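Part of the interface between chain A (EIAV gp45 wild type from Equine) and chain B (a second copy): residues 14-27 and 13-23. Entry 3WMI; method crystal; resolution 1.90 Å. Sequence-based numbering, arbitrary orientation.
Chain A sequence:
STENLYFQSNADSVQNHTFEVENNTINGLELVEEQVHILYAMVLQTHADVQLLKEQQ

Chain A, residues 14-27: VQNHTFEVENNTIN
Chain B (13-23) SVQNHTFEVEN

No direct hydrogen bond joins these two helices; water carries the polar contact, and two buried glutamates of like charge face each other across it. A:Glu22 OE2 and B:Glu22 OE2 lie 4.5 Å apart. Water 3 sits between them, hydrogen-bonded at 2.7 Å to A:Glu22 OE2 and at 2.7 Å to B:Glu22 OE2.

Both stretches are helical throughout, phi between -57° and -73°, psi between -32° and -47°. They run in the same general direction, 23° apart, with axes 11.1 Å apart at closest approach. The CA atoms of A:Gln15 and B:Val14 are 9.7 Å apart, those of A:Phe19 and B:Thr18 8.7 Å, and those of A:Glu22 and B:Val21 7.5 Å. The helices therefore converge toward their C-terminal ends. The buried area is modest, 277 Å².

A:Glu22 contributes most on its side. Its CA-to-CB bond points toward chain B. Both Glu22 side chains are m, t, with chi3 -15°. A:Glu22 is long enough to put its carboxylate among waters 2 and 3 while A:Glu22 CD rests 3.7 Å from B:Val21 CG1. A:Glu22 OE2 lies 3.4 Å from B:Thr18 CG2. Water 2 donates to A:Glu22 OE1 at 2.6 Å and is 2.8 Å from B:Thr18 OG1.

B:Thr18, chi1 m, suits its place because its methyl packs while its hydroxyl meets two waters. The second is water 1, 2.7 Å from B:Thr18 OG1; it donates to A:Gln15 OE1 at 3.0 Å. A:Gln15 (t, p, chi3 -106°) reaches inward from a sideways CB, bringing A:Gln15 NE2 to 3.9 Å from B:Val14 CG1.

B:Val14 and B:Val21, both t, point toward chain A; their methyls give apolar surface to A:Phe19 and A:Ile26. B:Val14 CG1 meets the edge of the A:Phe19 ring (m, chi2 -32°), 4.5 Å from A:Phe19 CZ. A:Ile26 (m, t) places A:Ile26 CD1 4.4 Å from B:Val21 CG1.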

# COMPACT_ATOMS: atom_id res chain seq x y z
N VAL A 14 -8.20 1.58 -22.08
CA VAL A 14 -7.74 0.57 -21.13
C VAL A 14 -6.34 0.95 -20.64
O VAL A 14 -6.05 0.91 -19.44
CB VAL A 14 -7.72 -0.84 -21.78
CG1 VAL A 14 -7.03 -1.85 -20.87
CG2 VAL A 14 -9.14 -1.29 -22.11
N GLN A 15 -5.48 1.34 -21.58
CA GLN A 15 -4.12 1.73 -21.20
C GLN A 15 -4.12 2.92 -20.24
O GLN A 15 -3.44 2.91 -19.20
CB GLN A 15 -3.27 2.02 -22.44
CG GLN A 15 -1.81 2.30 -22.14
CD GLN A 15 -1.09 1.12 -21.51
OE1 GLN A 15 -0.80 1.13 -20.31
NE2 GLN A 15 -0.79 0.11 -22.32
N ASN A 16 -4.90 3.94 -20.56
CA ASN A 16 -4.93 5.14 -19.73
C ASN A 16 -5.56 4.89 -18.37
O ASN A 16 -5.11 5.43 -17.36
CB ASN A 16 -5.62 6.28 -20.47
CG ASN A 16 -4.73 6.91 -21.51
OD1 ASN A 16 -3.53 7.04 -21.29
ND2 ASN A 16 -5.30 7.29 -22.64
N HIS A 17 -6.59 4.07 -18.32
CA HIS A 17 -7.17 3.71 -17.03
C HIS A 17 -6.19 2.91 -16.18
O HIS A 17 -6.17 3.03 -14.96
CB HIS A 17 -8.52 3.02 -17.21
CG HIS A 17 -9.62 3.98 -17.55
ND1 HIS A 17 -9.93 4.33 -18.84
CD2 HIS A 17 -10.45 4.69 -16.75
CE1 HIS A 17 -10.93 5.20 -18.83
NE2 HIS A 17 -11.26 5.44 -17.58
N THR A 18 -5.34 2.12 -16.83
CA THR A 18 -4.28 1.41 -16.12
C THR A 18 -3.28 2.38 -15.47
O THR A 18 -2.88 2.20 -14.31
CB THR A 18 -3.55 0.43 -17.04
OG1 THR A 18 -4.45 -0.62 -17.41
CG2 THR A 18 -2.36 -0.18 -16.34
N PHE A 19 -2.90 3.41 -16.22
CA PHE A 19 -2.04 4.45 -15.68
C PHE A 19 -2.71 5.11 -14.47
O PHE A 19 -2.05 5.41 -13.48
CB PHE A 19 -1.76 5.53 -16.72
CG PHE A 19 -0.91 5.07 -17.87
CD1 PHE A 19 0.06 4.09 -17.70
CD2 PHE A 19 -1.08 5.63 -19.14
CE1 PHE A 19 0.83 3.69 -18.77
CE2 PHE A 19 -0.30 5.22 -20.20
CZ PHE A 19 0.65 4.25 -20.02
N GLU A 20 -4.02 5.34 -14.56
CA GLU A 20 -4.75 5.94 -13.45
C GLU A 20 -4.81 5.03 -12.22
O GLU A 20 -4.61 5.50 -11.10
CB GLU A 20 -6.16 6.41 -13.87
CG GLU A 20 -6.13 7.53 -14.91
CD GLU A 20 -7.50 8.13 -15.22
OE1 GLU A 20 -8.39 7.40 -15.72
OE2 GLU A 20 -7.68 9.34 -14.99
N VAL A 21 -5.09 3.74 -12.42
CA VAL A 21 -5.08 2.78 -11.30
C VAL A 21 -3.71 2.78 -10.62
O VAL A 21 -3.61 2.77 -9.38
CB VAL A 21 -5.37 1.34 -11.77
CG1 VAL A 21 -5.13 0.35 -10.63
CG2 VAL A 21 -6.80 1.22 -12.27
N GLU A 22 -2.66 2.81 -11.42
CA GLU A 22 -1.31 2.84 -10.89
C GLU A 22 -1.03 4.10 -10.07
O GLU A 22 -0.49 4.02 -8.95
CB GLU A 22 -0.30 2.66 -12.02
CG GLU A 22 -0.31 1.24 -12.54
CD GLU A 22 0.65 1.01 -13.68
OE1 GLU A 22 1.13 1.98 -14.28
OE2 GLU A 22 0.91 -0.17 -13.97
N ASN A 23 -1.40 5.26 -10.61
CA ASN A 23 -1.32 6.52 -9.88
C ASN A 23 -2.14 6.52 -8.58
O ASN A 23 -1.65 6.98 -7.53
CB ASN A 23 -1.73 7.70 -10.77
CG ASN A 23 -1.68 9.04 -10.04
OD1 ASN A 23 -0.62 9.46 -9.59
ND2 ASN A 23 -2.82 9.70 -9.93
N ASN A 24 -3.37 6.01 -8.63
CA ASN A 24 -4.21 5.92 -7.43
C ASN A 24 -3.53 5.06 -6.36
O ASN A 24 -3.56 5.39 -5.18
CB ASN A 24 -5.59 5.29 -7.71
CG ASN A 24 -6.43 6.07 -8.73
OD1 ASN A 24 -7.16 5.48 -9.52
ND2 ASN A 24 -6.33 7.40 -8.71
N THR A 25 -2.94 3.96 -6.78
CA THR A 25 -2.38 2.99 -5.85
C THR A 25 -1.09 3.52 -5.22
O THR A 25 -0.85 3.34 -4.02
CB THR A 25 -2.13 1.65 -6.54
OG1 THR A 25 -3.36 1.19 -7.14
CG2 THR A 25 -1.70 0.63 -5.53
N ILE A 26 -0.26 4.18 -6.02
CA ILE A 26 0.94 4.85 -5.50
C ILE A 26 0.52 5.94 -4.53
O ILE A 26 1.09 6.08 -3.45
CB ILE A 26 1.82 5.42 -6.62
CG1 ILE A 26 2.34 4.30 -7.52
CG2 ILE A 26 3.00 6.20 -6.04
CD1 ILE A 26 2.84 4.83 -8.88
N ASN A 27 -0.50 6.71 -4.91
CA ASN A 27 -1.01 7.76 -4.03
C ASN A 27 -1.54 7.22 -2.70
O ASN A 27 -1.31 7.81 -1.64
CB ASN A 27 -2.07 8.60 -4.74
CG ASN A 27 -1.48 9.60 -5.71
OD1 ASN A 27 -0.28 9.86 -5.69
ND2 ASN A 27 -2.32 10.19 -6.56
N SER B 13 8.44 -1.64 -24.18
CA SER B 13 8.90 -0.77 -23.10
C SER B 13 7.79 -0.39 -22.12
O SER B 13 7.98 -0.42 -20.91
CB SER B 13 9.55 0.50 -23.65
OG SER B 13 9.96 1.36 -22.60
N VAL B 14 6.63 -0.01 -22.66
CA VAL B 14 5.48 0.34 -21.83
C VAL B 14 5.08 -0.87 -20.99
O VAL B 14 4.84 -0.76 -19.78
CB VAL B 14 4.28 0.80 -22.70
CG1 VAL B 14 3.01 0.94 -21.87
CG2 VAL B 14 4.61 2.11 -23.42
N GLN B 15 5.05 -2.04 -21.63
CA GLN B 15 4.69 -3.26 -20.90
C GLN B 15 5.67 -3.54 -19.76
O GLN B 15 5.27 -3.82 -18.62
CB GLN B 15 4.59 -4.45 -21.85
CG GLN B 15 4.09 -5.73 -21.20
CD GLN B 15 2.68 -5.61 -20.65
OE1 GLN B 15 2.48 -5.52 -19.44
NE2 GLN B 15 1.70 -5.62 -21.55
N ASN B 16 6.96 -3.45 -20.05
CA ASN B 16 7.97 -3.74 -19.04
C ASN B 16 7.99 -2.72 -17.91
O ASN B 16 8.18 -3.07 -16.75
CB ASN B 16 9.34 -3.90 -19.69
CG ASN B 16 9.50 -5.23 -20.37
OD1 ASN B 16 9.01 -6.25 -19.88
ND2 ASN B 16 10.17 -5.24 -21.51
N HIS B 17 7.79 -1.46 -18.25
CA HIS B 17 7.70 -0.45 -17.20
C HIS B 17 6.46 -0.66 -16.32
O HIS B 17 6.49 -0.40 -15.13
CB HIS B 17 7.77 0.96 -17.79
CG HIS B 17 9.17 1.35 -18.18
ND1 HIS B 17 9.70 1.08 -19.42
CD2 HIS B 17 10.16 1.94 -17.46
CE1 HIS B 17 10.94 1.52 -19.47
NE2 HIS B 17 11.25 2.04 -18.29
N THR B 18 5.40 -1.19 -16.91
CA THR B 18 4.22 -1.56 -16.12
C THR B 18 4.53 -2.66 -15.11
O THR B 18 4.11 -2.59 -13.94
CB THR B 18 3.06 -1.98 -17.03
OG1 THR B 18 2.61 -0.83 -17.77
CG2 THR B 18 1.90 -2.50 -16.21
N PHE B 19 5.27 -3.67 -15.55
CA PHE B 19 5.72 -4.73 -14.65
C PHE B 19 6.56 -4.13 -13.52
O PHE B 19 6.43 -4.55 -12.37
CB PHE B 19 6.57 -5.75 -15.39
CG PHE B 19 5.81 -6.58 -16.40
CD1 PHE B 19 4.48 -6.89 -16.21
CD2 PHE B 19 6.45 -7.04 -17.54
CE1 PHE B 19 3.80 -7.65 -17.13
CE2 PHE B 19 5.77 -7.81 -18.47
CZ PHE B 19 4.45 -8.11 -18.27
N GLU B 20 7.41 -3.16 -13.85
CA GLU B 20 8.24 -2.51 -12.83
C GLU B 20 7.41 -1.70 -11.83
O GLU B 20 7.65 -1.77 -10.63
CB GLU B 20 9.36 -1.66 -13.45
CG GLU B 20 10.38 -2.49 -14.24
CD GLU B 20 11.59 -1.71 -14.73
OE1 GLU B 20 11.43 -0.76 -15.53
OE2 GLU B 20 12.72 -2.06 -14.32
N VAL B 21 6.44 -0.93 -12.32
CA VAL B 21 5.54 -0.18 -11.43
C VAL B 21 4.83 -1.13 -10.47
O VAL B 21 4.70 -0.86 -9.27
CB VAL B 21 4.46 0.61 -12.20
CG1 VAL B 21 3.42 1.18 -11.24
CG2 VAL B 21 5.09 1.73 -13.02
N GLU B 22 4.37 -2.26 -11.01
CA GLU B 22 3.70 -3.26 -10.20
C GLU B 22 4.61 -3.85 -9.12
O GLU B 22 4.22 -3.95 -7.95
CB GLU B 22 3.11 -4.34 -11.09
CG GLU B 22 1.91 -3.81 -11.86
CD GLU B 22 1.30 -4.83 -12.79
OE1 GLU B 22 1.93 -5.86 -13.08
OE2 GLU B 22 0.16 -4.59 -13.23
N ASN B 23 5.83 -4.22 -9.51
CA ASN B 23 6.85 -4.67 -8.56
C ASN B 23 7.18 -3.62 -7.49
O ASN B 23 7.27 -3.95 -6.30
CB ASN B 23 8.12 -5.12 -9.29
CG ASN B 23 9.21 -5.58 -8.33
OD1 ASN B 23 9.03 -6.54 -7.59
ND2 ASN B 23 10.34 -4.90 -8.34
O HOH W 1 0.64 -1.43 -19.58
O HOH W 2 2.52 1.60 -16.45
O HOH W 3 -0.71 -2.03 -12.76